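Takeout-like protein 1 (Epiphyas postvittana, PDB 3E8T) binds ubiquinone-8 in its interior and probably acts as a carrier of hydrophobic ligands in the insect, as a member of the Takeout family. Local coordinates at residues A14-T17 with S18-Q22. Sequence-based numbering, arbitrary orientation. Where two conformers were deposited one is given.
With UQ8 (Ubiquinone-8), chain B.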
ATOM      1  N   ALA A  14      14.668  14.783  -9.893  1.00 19.35           N
ATOM      2  CA  ALA A  14      15.759  14.028  -9.275  1.00 19.14           C
ATOM      3  C   ALA A  14      15.850  14.341  -7.771  1.00 19.62           C
ATOM      4  O   ALA A  14      16.025  13.444  -6.946  1.00 19.41           O
ATOM      5  CB  ALA A  14      17.091  14.332  -9.985  1.00 20.78           C
ATOM      6  N   CYS A  15      15.743  15.622  -7.422  1.00 18.16           N
ATOM      7  CA  CYS A  15      15.755  16.024  -6.023  1.00 17.13           C
ATOM      8  C   CYS A  15      14.555  15.474  -5.287  1.00 16.08           C
ATOM      9  O   CYS A  15      14.705  15.046  -4.160  1.00 17.82           O
ATOM     10  CB  CYS A  15      15.758  17.582  -5.894  1.00 19.33           C
ATOM     11  SG  CYS A  15      15.750  18.219  -4.194  1.00 24.70           S
ATOM     12  N   MET A  16      13.389  15.608  -5.891  1.00 17.15           N
ATOM     13  CA  MET A  16      12.197  15.142  -5.213  1.00 16.68           C
ATOM     14  C   MET A  16      12.199  13.644  -4.959  1.00 16.52           C
ATOM     15  O   MET A  16      11.717  13.175  -3.928  1.00 17.17           O
ATOM     16  CB  MET A  16      10.962  15.528  -5.986  1.00 18.06           C
ATOM     17  CG  MET A  16      10.685  17.010  -5.923  1.00 20.47           C
ATOM     18  SD  MET A  16      10.213  17.524  -4.298  1.00 24.73           S
ATOM     19  CE  MET A  16       8.506  17.108  -4.349  1.00 27.18           C
ATOM     20  N   THR A  17      12.741  12.915  -5.918  1.00 15.78           N
ATOM     21  CA  THR A  17      12.882  11.485  -5.777  1.00 15.78           C
ATOM     22  C   THR A  17      13.761  11.151  -4.571  1.00 16.66           C
ATOM     23  O   THR A  17      13.386  10.341  -3.711  1.00 16.55           O
ATOM     24  CB  THR A  17      13.429  10.853  -7.075  1.00 17.94           C
ATOM     25  OG1 THR A  17      12.531  11.136  -8.164  1.00 17.16           O
ATOM     26  CG2 THR A  17      13.593   9.334  -6.925  1.00 18.33           C
ATOM     27  N   SER A  18      14.937  11.800  -4.479  1.00 16.64           N
ATOM     28  CA  SER A  18      15.810  11.577  -3.338  1.00 17.09           C
ATOM     29  C   SER A  18      15.165  12.054  -2.023  1.00 16.68           C
ATOM     30  O   SER A  18      15.361  11.441  -0.987  1.00 17.17           O
ATOM     31  CB  SER A  18      17.168  12.253  -3.567  1.00 18.13           C
ATOM     32  OG  SER A  18      17.997  12.157  -2.401  1.00 24.71           O
ATOM     33  N   ALA A  19      14.462  13.174  -2.052  1.00 15.81           N
ATOM     34  CA  ALA A  19      13.859  13.735  -0.830  1.00 16.47           C
ATOM     35  C   ALA A  19      12.809  12.762  -0.301  1.00 16.97           C
ATOM     36  O   ALA A  19      12.743  12.511   0.883  1.00 17.61           O
ATOM     37  CB  ALA A  19      13.267  15.074  -1.071  1.00 18.39           C
ATOM     38  N   PHE A  20      11.996  12.203  -1.195  1.00 16.44           N
ATOM     39  CA  PHE A  20      10.968  11.243  -0.770  1.00 15.87           C
ATOM     40  C   PHE A  20      11.688  10.011  -0.218  1.00 16.67           C
ATOM     41  O   PHE A  20      11.291   9.455   0.835  1.00 17.21           O
ATOM     42  CB  PHE A  20      10.074  10.836  -1.946  1.00 18.24           C
ATOM     43  CG  PHE A  20       8.870  11.731  -2.188  1.00 19.95           C
ATOM     44  CD1 PHE A  20       8.956  13.112  -2.173  1.00 21.49           C
ATOM     45  CD2 PHE A  20       7.609  11.161  -2.426  1.00 22.40           C
ATOM     46  CE1 PHE A  20       7.865  13.912  -2.400  1.00 22.32           C
ATOM     47  CE2 PHE A  20       6.504  11.979  -2.669  1.00 23.94           C
ATOM     48  CZ  PHE A  20       6.629  13.347  -2.651  1.00 25.35           C
ATOM     49  N   GLN A  21      12.712   9.556  -0.919  1.00 16.36           N
ATOM     50  CA  GLN A  21      13.463   8.392  -0.474  1.00 16.50           C
ATOM     51  C   GLN A  21      14.051   8.561   0.933  1.00 17.54           C
ATOM     52  O   GLN A  21      13.986   7.656   1.749  1.00 18.67           O
ATOM     53  CB  GLN A  21      14.574   8.050  -1.454  1.00 16.09           C
ATOM     54  CG  GLN A  21      15.331   6.768  -1.140  1.00 17.15           C
ATOM     55  CD  GLN A  21      14.447   5.563  -1.370  1.00 16.76           C
ATOM     56  OE1 GLN A  21      14.323   5.138  -2.504  1.00 19.02           O
ATOM     57  NE2 GLN A  21      13.890   4.990  -0.306  1.00 18.74           N
ATOM     58  N   GLN A  22      14.661   9.710   1.225  0.50 17.90           N
ATOM     59  CA  GLN A  22      15.350   9.879   2.508  0.50 18.87           C
ATOM     60  C   GLN A  22      14.395  10.104   3.653  0.50 19.96           C
ATOM     61  O   GLN A  22      14.726   9.778   4.796  0.50 22.07           O
ATOM     62  CB  GLN A  22      16.356  11.017   2.447  0.50 19.81           C
ATOM     63  CG  GLN A  22      17.492  10.734   1.530  0.50 20.98           C
ATOM     64  CD  GLN A  22      18.236   9.477   1.900  0.50 24.33           C
ATOM     65  OE1 GLN A  22      18.177   8.458   1.188  0.50 26.53           O
ATOM     66  NE2 GLN A  22      18.915   9.523   3.040  0.50 25.66           N
TER
HETATM   67  C45 UQ8 B 221      -7.218 -16.610   0.388  1.00 41.01           C
HETATM   68  C44 UQ8 B 221      -7.128 -16.590  -1.140  1.00 39.34           C
HETATM   69  C46 UQ8 B 221      -7.254 -18.000  -1.653  1.00 40.20           C
HETATM   70  C43 UQ8 B 221      -5.850 -15.953  -1.654  1.00 39.20           C
HETATM   71  C42 UQ8 B 221      -5.541 -14.640  -0.918  1.00 36.40           C
HETATM   72  C41 UQ8 B 221      -6.551 -13.579  -1.334  1.00 33.97           C
HETATM   73  C39 UQ8 B 221      -5.849 -12.262  -1.590  1.00 33.04           C
HETATM   74  C40 UQ8 B 221      -6.247 -10.989  -0.848  1.00 37.10           C
HETATM   75  C38 UQ8 B 221      -4.885 -12.190  -2.559  1.00 29.04           C
HETATM   76  C37 UQ8 B 221      -4.171 -11.043  -2.877  1.00 27.70           C
HETATM   77  C36 UQ8 B 221      -3.018 -11.514  -3.763  1.00 27.10           C
HETATM   78  C34 UQ8 B 221      -2.015 -10.417  -4.070  1.00 26.04           C
HETATM   79  C35 UQ8 B 221      -0.852 -10.837  -4.699  1.00 27.64           C
HETATM   80  C33 UQ8 B 221      -2.235  -9.103  -3.663  1.00 24.02           C
HETATM   81  C32 UQ8 B 221      -1.444  -7.982  -3.891  1.00 27.74           C
HETATM   82  C31 UQ8 B 221      -1.722  -6.961  -2.756  1.00 25.98           C
HETATM   83  C29 UQ8 B 221      -1.043  -5.616  -2.972  1.00 27.81           C
HETATM   84  C30 UQ8 B 221      -1.071  -4.938  -4.378  1.00 29.58           C
HETATM   85  C28 UQ8 B 221      -0.393  -4.992  -1.912  1.00 30.30           C
HETATM   86  C27 UQ8 B 221       0.265  -3.771  -1.980  1.00 29.80           C
HETATM   87  C26 UQ8 B 221       0.215  -3.023  -0.640  1.00 29.70           C
HETATM   88  C24 UQ8 B 221       1.143  -1.803  -0.663  1.00 29.29           C
HETATM   89  C25 UQ8 B 221       2.670  -1.983  -0.698  1.00 31.99           C
HETATM   90  C23 UQ8 B 221       0.598  -0.538  -0.660  1.00 28.86           C
HETATM   91  C22 UQ8 B 221       1.286   0.679  -0.670  1.00 31.24           C
HETATM   92  C21 UQ8 B 221       0.319   1.853  -0.828  1.00 33.40           C
HETATM   93  C19 UQ8 B 221       0.969   3.186  -1.200  1.00 34.02           C
HETATM   94  C20 UQ8 B 221      -0.060   4.271  -1.514  1.00 34.05           C
HETATM   95  C18 UQ8 B 221       2.029   3.649  -0.191  1.00 35.70           C
HETATM   96  C17 UQ8 B 221       2.580   5.036  -0.552  1.00 38.34           C
HETATM   97  C16 UQ8 B 221       3.937   5.333   0.110  1.00 42.71           C
HETATM   98  C14 UQ8 B 221       4.214   6.829   0.013  1.00 45.11           C
HETATM   99  C15 UQ8 B 221       3.833   7.577  -1.279  1.00 46.33           C
HETATM  100  C13 UQ8 B 221       4.774   7.534   1.076  1.00 46.25           C
HETATM  101  C12 UQ8 B 221       5.021   8.904   1.029  1.00 46.77           C
HETATM  102  C11 UQ8 B 221       6.187   9.353   1.933  1.00 49.12           C
HETATM  103  C9  UQ8 B 221       6.820  10.662   1.427  1.00 50.96           C
HETATM  104  C10 UQ8 B 221       5.900  11.422   0.456  1.00 51.64           C
HETATM  105  C8  UQ8 B 221       7.190  11.526   2.630  1.00 51.26           C
HETATM  106  C7  UQ8 B 221       6.309  12.772   2.765  1.00 62.77           C
HETATM  107  C6  UQ8 B 221       6.772  13.950   1.874  1.00 52.06           C
HETATM  108  C1  UQ8 B 221       5.819  14.679   1.153  1.00 54.07           C
HETATM  109  C1M UQ8 B 221       4.479  14.307   1.263  1.00 59.53           C
HETATM  110  C2  UQ8 B 221       6.181  15.753   0.330  1.00 54.90           C
HETATM  111  O2  UQ8 B 221       5.339  16.397  -0.302  1.00 50.23           O
HETATM  112  C3  UQ8 B 221       7.512  16.122   0.221  1.00 53.03           C
HETATM  113  O3  UQ8 B 221       7.862  17.168  -0.579  1.00 53.28           O
HETATM  114  C3M UQ8 B 221       7.736  18.396   0.137  1.00 57.12           C
HETATM  115  C4  UQ8 B 221       8.483  15.414   0.919  1.00 51.72           C
HETATM  116  O4  UQ8 B 221       9.791  15.793   0.799  1.00 54.07           O
HETATM  117  C4M UQ8 B 221      10.178  15.848  -0.582  1.00 55.49           C
HETATM  118  C5  UQ8 B 221       8.117  14.336   1.737  1.00 57.52           C
HETATM  119  O5  UQ8 B 221       9.000  13.734   2.353  1.00 56.03           O
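M16 and F20 sit one turn apart on the N-terminal helix 13-28 of this Takeout (JHBP-family) fold, and both line the ubiquinone pocket. The backbone joins them first: F20 N donates to M16 O at 2.9 Å. The same i to i+4 pattern runs from A14 to Q21.

The F20 side chain leads from this bond to the ligand. Its CB packs on M16 O. CG lies beside the backbone N, anti to the carbonyl carbon (chi1 -88°), and the ring reaches from there to the quinone end of the ligand. CD1 touches the methoxy carbon C4M and is 3.3 Å from M16 O, which meets the ring obliquely. CE1 meets the quinone-ring carbon C3 at 3.4 Å from one face of the quinone, the two rings being inclined to each other. Over the same face of F20 as the quinone, CD2 and CE2 lie against C10, a methyl branch of the isoprenoid tail. C10 is offset toward the rim and is 3.2 Å from CE2. CZ ends the ring near C10 and the quinone carbon C2. Replacing F20 by an alanine is likely to leave C10 and one face of the quinone without their aromatic support and to open a gap beside the M16 methyl.

M16 is bent at chi2 and chi3 (-68° and -83°), which brings CE to 3.8 Å from F20 CE1. The same methyl lies near ubiquinone O3. M16 and F20 both also touch V74 of strand 54-77.

C15 forms a disulfide with C8, and S18 OG hydrogen-bonds to E6 OE1. T17 OG1 hydrogen-bonds to S13 O one turn back and to V74 N, Q21 OE1 to I71 N, and Q21 NE2 to A69 O. Between M16 and F20 in sequence, A19 CB meets the methoxy carbon C4M at 3.2 Å.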